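Local coordinates for protein tyrocidine synthetase 3 (Brevibacillus brevis, PDB 2JGP) that forms peptide bonds in the nonribosomal synthesis of the antibiotic tyrocidine, represented by a bidomain of peptidyl carrier and condensation domains, at residues Q323-T328 against E389-V394; M377-Q382 against K395-D400. All blocks are in the same frame, centred on the assembly; numbering follows the deposited sequence.

Both contacts use helix 387-403 of the condensation domain, and their centres lie about 10 Å apart. Interaction 1 sets residues 389-394 against the end of helix 312-325; interaction 2 lays the next six residues, 395-400, over strand 373-379. They touch at several points; among these, Lys395 NZ, from interaction 2, probably hydrogen-bonds Gly326 O of interaction 1 at 2.8 Å, and Phe390 CE1 of interaction 1 packs 3.4 Å from Pro381 N of interaction 2. The sodium ion belongs to interaction 2, where Gln396 and Asp400 hold it; the side chain of Gln392 in interaction 1 is about 10 Å from it.

Interaction 1 of 2, residues Q323-T328 against E389-V394; sequences QATGTT and EFLQEV
Leu391 and Gln392, neighbours on helix 387-403, meet Thr325 and Thr327 at the end of helix 312-325, and the two pairings differ in character. The tighter part is apolar against hydroxyl: Leu391 CD2 lies 3.5 Å from Thr325 OG1 and 3.9 Å from Thr327 OG1. Leu391 CG is anti to the backbone N (chi1 173°) and lies 4.0 Å from Thr327 CG2; the side chain crosses Thr325 at about a right angle and meets Thr327 tip to tip. The hydroxyls beside this leucine are paired: Thr327 OG1 donates to Thr325 OG1 over 2.8 Å, and Thr325 OG1 is in turn bonded to Leu321 O, a turn back in the helix.

The looser side is polar and hydrated. Gln392 NE2 donates to Thr325 O at 2.9 Å, in the carbonyl plane but bent, with an N-H...O angle of 143°. A water donates both to Gln392 OE1, at 2.7 Å, and to Thr325 O, so both the nitrogen and the oxygen of the amide have a partner, and Thr325 O takes two donors. Gly326, with positive phi, is the first residue to leave helical geometry, in a Schellman motif. With only 173 Å² buried, the chemistry implies a small contact of two halves: a leucine methyl beside a hydroxyl chain that runs from Thr327 through Thr325 to Leu321 O, and an amide and a water that share Thr325 O.

Interaction 2 of 2, residues M377-Q382 against K395-D400; sequences MRNKPQ and KQNALD. With NA (sodium ion), chain F.
Met377 and Asn379 of strand 373-379 touch Asn397 and Ala398 of helix 387-403, which follows the strand in the condensation domain and folds back over it. Strand and helix segments run roughly antiparallel (154°), their axes 8.8 Å apart at closest approach.

Apolar packing is carried by Met377. Its chain bends at chi2 (73°) and again at chi3, bringing SD 3.9 Å from Ala398 CA and CE 4.2 Å from Ala398 CB. Leu334 of helix 329-345 also touches this side chain, placing it between two helices.

In the polar part two amides lie side by side: those of Asn379 and Asn397 slide past each other in opposite directions, their planes 46° apart. Next to them, Arg378 turns its guanidinium away from the helix into salt bridges with Asp349 and Asp282.

Metal coordination forms the third group, on side chains that take no part in the strand contact. Gln396 and Asp400, one helical turn apart, bind a sodium ion together with two waters. Gln396 is bent at chi2, and its OE1 lies 2.2 Å from the sodium, whereas Asp400 OD1 binds it at a longer 2.7 Å.

Interaction 1 of 2, residues Q323-T328 against E389-V394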
loop_
_atom_site.group_PDB
_atom_site.type_symbol
_atom_site.label_atom_id
_atom_site.label_comp_id
_atom_site.label_asym_id
_atom_site.label_seq_id
_atom_site.Cartn_x
_atom_site.Cartn_y
_atom_site.Cartn_z
ATOM N N GLN A 323 16.949 -12.450 -8.020
ATOM C CA GLN A 323 18.001 -13.072 -7.226
ATOM C C GLN A 323 19.388 -12.636 -7.721
ATOM O O GLN A 323 20.262 -12.258 -6.929
ATOM C CB GLN A 323 17.874 -14.605 -7.326
ATOM C CG GLN A 323 18.154 -15.373 -6.050
ATOM C CD GLN A 323 19.615 -15.508 -5.749
ATOM O OE1 GLN A 323 20.164 -16.610 -5.763
ATOM N NE2 GLN A 323 20.266 -14.387 -5.471
ATOM N N ALA A 324 19.567 -12.693 -9.037
ATOM C CA ALA A 324 20.862 -12.459 -9.675
ATOM C C ALA A 324 21.308 -10.996 -9.619
ATOM O O ALA A 324 22.506 -10.711 -9.656
ATOM C CB ALA A 324 20.810 -12.926 -11.123
ATOM N N THR A 325 20.344 -10.080 -9.543
ATOM C CA THR A 325 20.624 -8.642 -9.596
ATOM C C THR A 325 20.516 -7.945 -8.241
ATOM O O THR A 325 20.626 -6.717 -8.167
ATOM C CB THR A 325 19.653 -7.938 -10.557
ATOM O OG1 THR A 325 18.307 -8.242 -10.174
ATOM C CG2 THR A 325 19.904 -8.383 -11.994
ATOM N N GLY A 326 20.287 -8.715 -7.179
ATOM C CA GLY A 326 20.123 -8.150 -5.839
ATOM C C GLY A 326 18.881 -7.298 -5.662
ATOM O O GLY A 326 18.881 -6.351 -4.876
ATOM N N THR A 327 17.819 -7.637 -6.389
ATOM C CA THR A 327 16.567 -6.898 -6.326
ATOM C C THR A 327 15.442 -7.824 -5.887
ATOM O O THR A 327 15.651 -9.023 -5.681
ATOM C CB THR A 327 16.209 -6.263 -7.693
ATOM O OG1 THR A 327 16.074 -7.285 -8.690
ATOM C CG2 THR A 327 17.275 -5.271 -8.121
ATOM N N THR A 328 14.257 -7.249 -5.718
ATOM C CA THR A 328 13.059 -8.010 -5.428
ATOM C C THR A 328 12.316 -8.235 -6.738
ATOM O O THR A 328 12.517 -7.498 -7.704
ATOM C CB THR A 328 12.146 -7.257 -4.433
ATOM O OG1 THR A 328 11.739 -6.004 -4.996
ATOM C CG2 THR A 328 12.882 -7.005 -3.101
ATOM N N GLU A 389 21.293 -1.765 -15.674
ATOM C CA GLU A 389 21.584 -0.513 -14.972
ATOM C C GLU A 389 20.301 0.262 -14.650
ATOM O O GLU A 389 20.212 0.895 -13.600
ATOM C CB GLU A 389 22.574 0.358 -15.750
ATOM C CG GLU A 389 21.995 1.120 -16.915
ATOM C CD GLU A 389 23.054 1.908 -17.658
ATOM O OE1 GLU A 389 23.263 1.644 -18.863
ATOM O OE2 GLU A 389 23.688 2.778 -17.023
ATOM N N PHE A 390 19.318 0.211 -15.548
ATOM C CA PHE A 390 18.011 0.827 -15.292
ATOM C C PHE A 390 17.333 0.183 -14.083
ATOM O O PHE A 390 16.792 0.882 -13.214
ATOM C CB PHE A 390 17.088 0.718 -16.510
ATOM C CG PHE A 390 15.705 1.247 -16.255
ATOM C CD1 PHE A 390 15.512 2.591 -15.961
ATOM C CD2 PHE A 390 14.601 0.401 -16.270
ATOM C CE1 PHE A 390 14.241 3.086 -15.706
ATOM C CE2 PHE A 390 13.326 0.891 -16.013
ATOM C CZ PHE A 390 13.147 2.236 -15.730
ATOM N N LEU A 391 17.372 -1.146 -14.028
ATOM C CA LEU A 391 16.816 -1.879 -12.892
ATOM C C LEU A 391 17.473 -1.465 -11.574
ATOM O O LEU A 391 16.811 -1.376 -10.544
ATOM C CB LEU A 391 16.954 -3.391 -13.098
ATOM C CG LEU A 391 16.567 -4.268 -11.897
ATOM C CD1 LEU A 391 15.115 -4.035 -11.497
ATOM C CD2 LEU A 391 16.826 -5.740 -12.188
ATOM N N GLN A 392 18.780 -1.230 -11.600
ATOM C CA GLN A 392 19.467 -0.749 -10.415
ATOM C C GLN A 392 19.016 0.655 -10.031
ATOM O O GLN A 392 18.962 0.980 -8.849
ATOM C CB GLN A 392 20.980 -0.795 -10.614
ATOM C CG GLN A 392 21.518 -2.214 -10.708
ATOM C CD GLN A 392 21.253 -3.031 -9.449
ATOM O OE1 GLN A 392 21.484 -2.562 -8.332
ATOM N NE2 GLN A 392 20.750 -4.254 -9.628
ATOM N N GLU A 393 18.683 1.485 -11.020
ATOM C CA GLU A 393 18.115 2.803 -10.732
ATOM C C GLU A 393 16.758 2.658 -10.049
ATOM O O GLU A 393 16.478 3.342 -9.061
ATOM C CB GLU A 393 17.989 3.639 -12.005
ATOM C CG GLU A 393 19.315 3.960 -12.675
ATOM C CD GLU A 393 19.146 4.796 -13.925
ATOM O OE1 GLU A 393 17.990 5.007 -14.359
ATOM O OE2 GLU A 393 20.171 5.231 -14.477
ATOM N N VAL A 394 15.932 1.753 -10.572
ATOM C CA VAL A 394 14.614 1.445 -9.994
ATOM C C VAL A 394 14.738 0.966 -8.552
ATOM O O VAL A 394 13.975 1.393 -7.683
ATOM C CB VAL A 394 13.850 0.380 -10.832
ATOM C CG1 VAL A 394 12.565 -0.062 -10.125
ATOM C CG2 VAL A 394 13.527 0.925 -12.222
HETATM O O HOH W 1 21.831 -4.382 -6.388
#

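Interaction 2 of 2, residues M377-Q382 against K395-D400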
loop_
_atom_site.group_PDB
_atom_site.type_symbol
_atom_site.label_atom_id
_atom_site.label_comp_id
_atom_site.label_asym_id
_atom_site.label_seq_id
_atom_site.Cartn_x
_atom_site.Cartn_y
_atom_site.Cartn_z
ATOM N N MET A 377 6.611 7.058 -7.843
ATOM C CA MET A 377 7.903 6.496 -8.207
ATOM C C MET A 377 8.334 7.009 -9.582
ATOM O O MET A 377 7.707 6.688 -10.596
ATOM C CB MET A 377 7.818 4.969 -8.210
ATOM C CG MET A 377 9.127 4.289 -7.979
ATOM S SD MET A 377 9.671 4.419 -6.260
ATOM C CE MET A 377 8.725 3.149 -5.442
ATOM N N ARG A 378 9.400 7.808 -9.604
ATOM C CA ARG A 378 9.910 8.399 -10.842
ATOM C C ARG A 378 11.159 7.669 -11.314
ATOM O O ARG A 378 12.099 7.476 -10.549
ATOM C CB ARG A 378 10.229 9.882 -10.641
ATOM C CG ARG A 378 10.732 10.594 -11.894
ATOM C CD ARG A 378 10.997 12.051 -11.595
ATOM N NE ARG A 378 11.384 12.812 -12.784
ATOM C CZ ARG A 378 11.365 14.141 -12.862
ATOM N NH1 ARG A 378 10.982 14.882 -11.824
ATOM N NH2 ARG A 378 11.731 14.741 -13.988
ATOM N N ASN A 379 11.163 7.284 -12.585
ATOM C CA ASN A 379 12.310 6.622 -13.194
ATOM C C ASN A 379 12.516 7.120 -14.613
ATOM O O ASN A 379 11.614 7.707 -15.210
ATOM C CB ASN A 379 12.112 5.108 -13.179
ATOM C CG ASN A 379 12.370 4.508 -11.818
ATOM O OD1 ASN A 379 11.438 4.130 -11.098
ATOM N ND2 ASN A 379 13.642 4.444 -11.437
ATOM N N LYS A 380 13.709 6.869 -15.143
ATOM C CA LYS A 380 14.123 7.419 -16.422
ATOM C C LYS A 380 14.598 6.317 -17.362
ATOM O O LYS A 380 15.804 6.119 -17.542
ATOM C CB LYS A 380 15.197 8.484 -16.204
ATOM C CG LYS A 380 14.659 9.683 -15.426
ATOM C CD LYS A 380 15.674 10.788 -15.267
ATOM C CE LYS A 380 15.155 11.866 -14.327
ATOM N NZ LYS A 380 16.198 12.883 -14.037
ATOM N N PRO A 381 13.640 5.578 -17.951
ATOM C CA PRO A 381 13.961 4.515 -18.902
ATOM C C PRO A 381 14.446 5.079 -20.243
ATOM O O PRO A 381 13.688 5.155 -21.213
ATOM C CB PRO A 381 12.635 3.759 -19.041
ATOM C CG PRO A 381 11.594 4.773 -18.766
ATOM C CD PRO A 381 12.182 5.697 -17.733
ATOM N N GLN A 382 15.713 5.478 -20.267
ATOM C CA GLN A 382 16.350 6.012 -21.458
ATOM C C GLN A 382 16.819 4.882 -22.382
ATOM O O GLN A 382 17.289 3.842 -21.919
ATOM C CB GLN A 382 17.523 6.918 -21.067
ATOM C CG GLN A 382 17.099 8.154 -20.265
ATOM C CD GLN A 382 18.263 8.865 -19.584
ATOM O OE1 GLN A 382 19.427 8.556 -19.825
ATOM N NE2 GLN A 382 17.946 9.822 -18.722
ATOM N N LYS A 395 15.714 0.102 -8.294
ATOM C CA LYS A 395 15.969 -0.379 -6.939
ATOM C C LYS A 395 16.365 0.762 -6.016
ATOM O O LYS A 395 15.825 0.894 -4.914
ATOM C CB LYS A 395 17.081 -1.427 -6.938
ATOM C CG LYS A 395 17.602 -1.770 -5.551
ATOM C CD LYS A 395 18.804 -2.689 -5.622
ATOM C CE LYS A 395 19.269 -3.082 -4.234
ATOM N NZ LYS A 395 20.350 -4.099 -4.295
ATOM N N GLN A 396 17.323 1.568 -6.463
ATOM C CA GLN A 396 17.838 2.679 -5.676
ATOM C C GLN A 396 16.745 3.696 -5.350
ATOM O O GLN A 396 16.639 4.161 -4.215
ATOM C CB GLN A 396 18.997 3.362 -6.415
ATOM C CG GLN A 396 19.904 4.197 -5.536
ATOM C CD GLN A 396 20.427 3.431 -4.323
ATOM O OE1 GLN A 396 20.116 3.778 -3.182
ATOM N NE2 GLN A 396 21.173 2.367 -4.564
ATOM N N ASN A 397 15.941 4.036 -6.352
ATOM C CA ASN A 397 14.850 4.983 -6.164
ATOM C C ASN A 397 13.753 4.418 -5.275
ATOM O O ASN A 397 13.104 5.163 -4.538
ATOM C CB ASN A 397 14.287 5.414 -7.520
ATOM C CG ASN A 397 15.248 6.289 -8.291
ATOM O OD1 ASN A 397 16.029 7.045 -7.700
ATOM N ND2 ASN A 397 15.215 6.184 -9.616
ATOM N N ALA A 398 13.551 3.103 -5.342
ATOM C CA ALA A 398 12.567 2.429 -4.497
ATOM C C ALA A 398 13.006 2.462 -3.037
ATOM O O ALA A 398 12.232 2.841 -2.156
ATOM C CB ALA A 398 12.355 0.999 -4.959
ATOM N N LEU A 399 14.254 2.084 -2.790
ATOM C CA LEU A 399 14.806 2.118 -1.444
ATOM C C LEU A 399 14.780 3.537 -0.876
ATOM O O LEU A 399 14.419 3.728 0.279
ATOM C CB LEU A 399 16.234 1.569 -1.431
ATOM C CG LEU A 399 16.364 0.062 -1.693
ATOM C CD1 LEU A 399 17.829 -0.335 -1.807
ATOM C CD2 LEU A 399 15.676 -0.721 -0.584
ATOM N N ASP A 400 15.151 4.520 -1.694
ATOM C CA ASP A 400 15.109 5.928 -1.285
ATOM C C ASP A 400 13.679 6.334 -0.950
ATOM O O ASP A 400 13.443 7.021 0.042
ATOM C CB ASP A 400 15.664 6.842 -2.384
ATOM C CG ASP A 400 17.170 6.711 -2.572
ATOM O OD1 ASP A 400 17.847 6.113 -1.709
ATOM O OD2 ASP A 400 17.683 7.211 -3.598
HETATM NA NA NA F . 19.278 3.892 -1.149
HETATM O O HOH W 2 20.849 2.265 -0.542
HETATM O O HOH W 3 17.881 4.330 0.361
#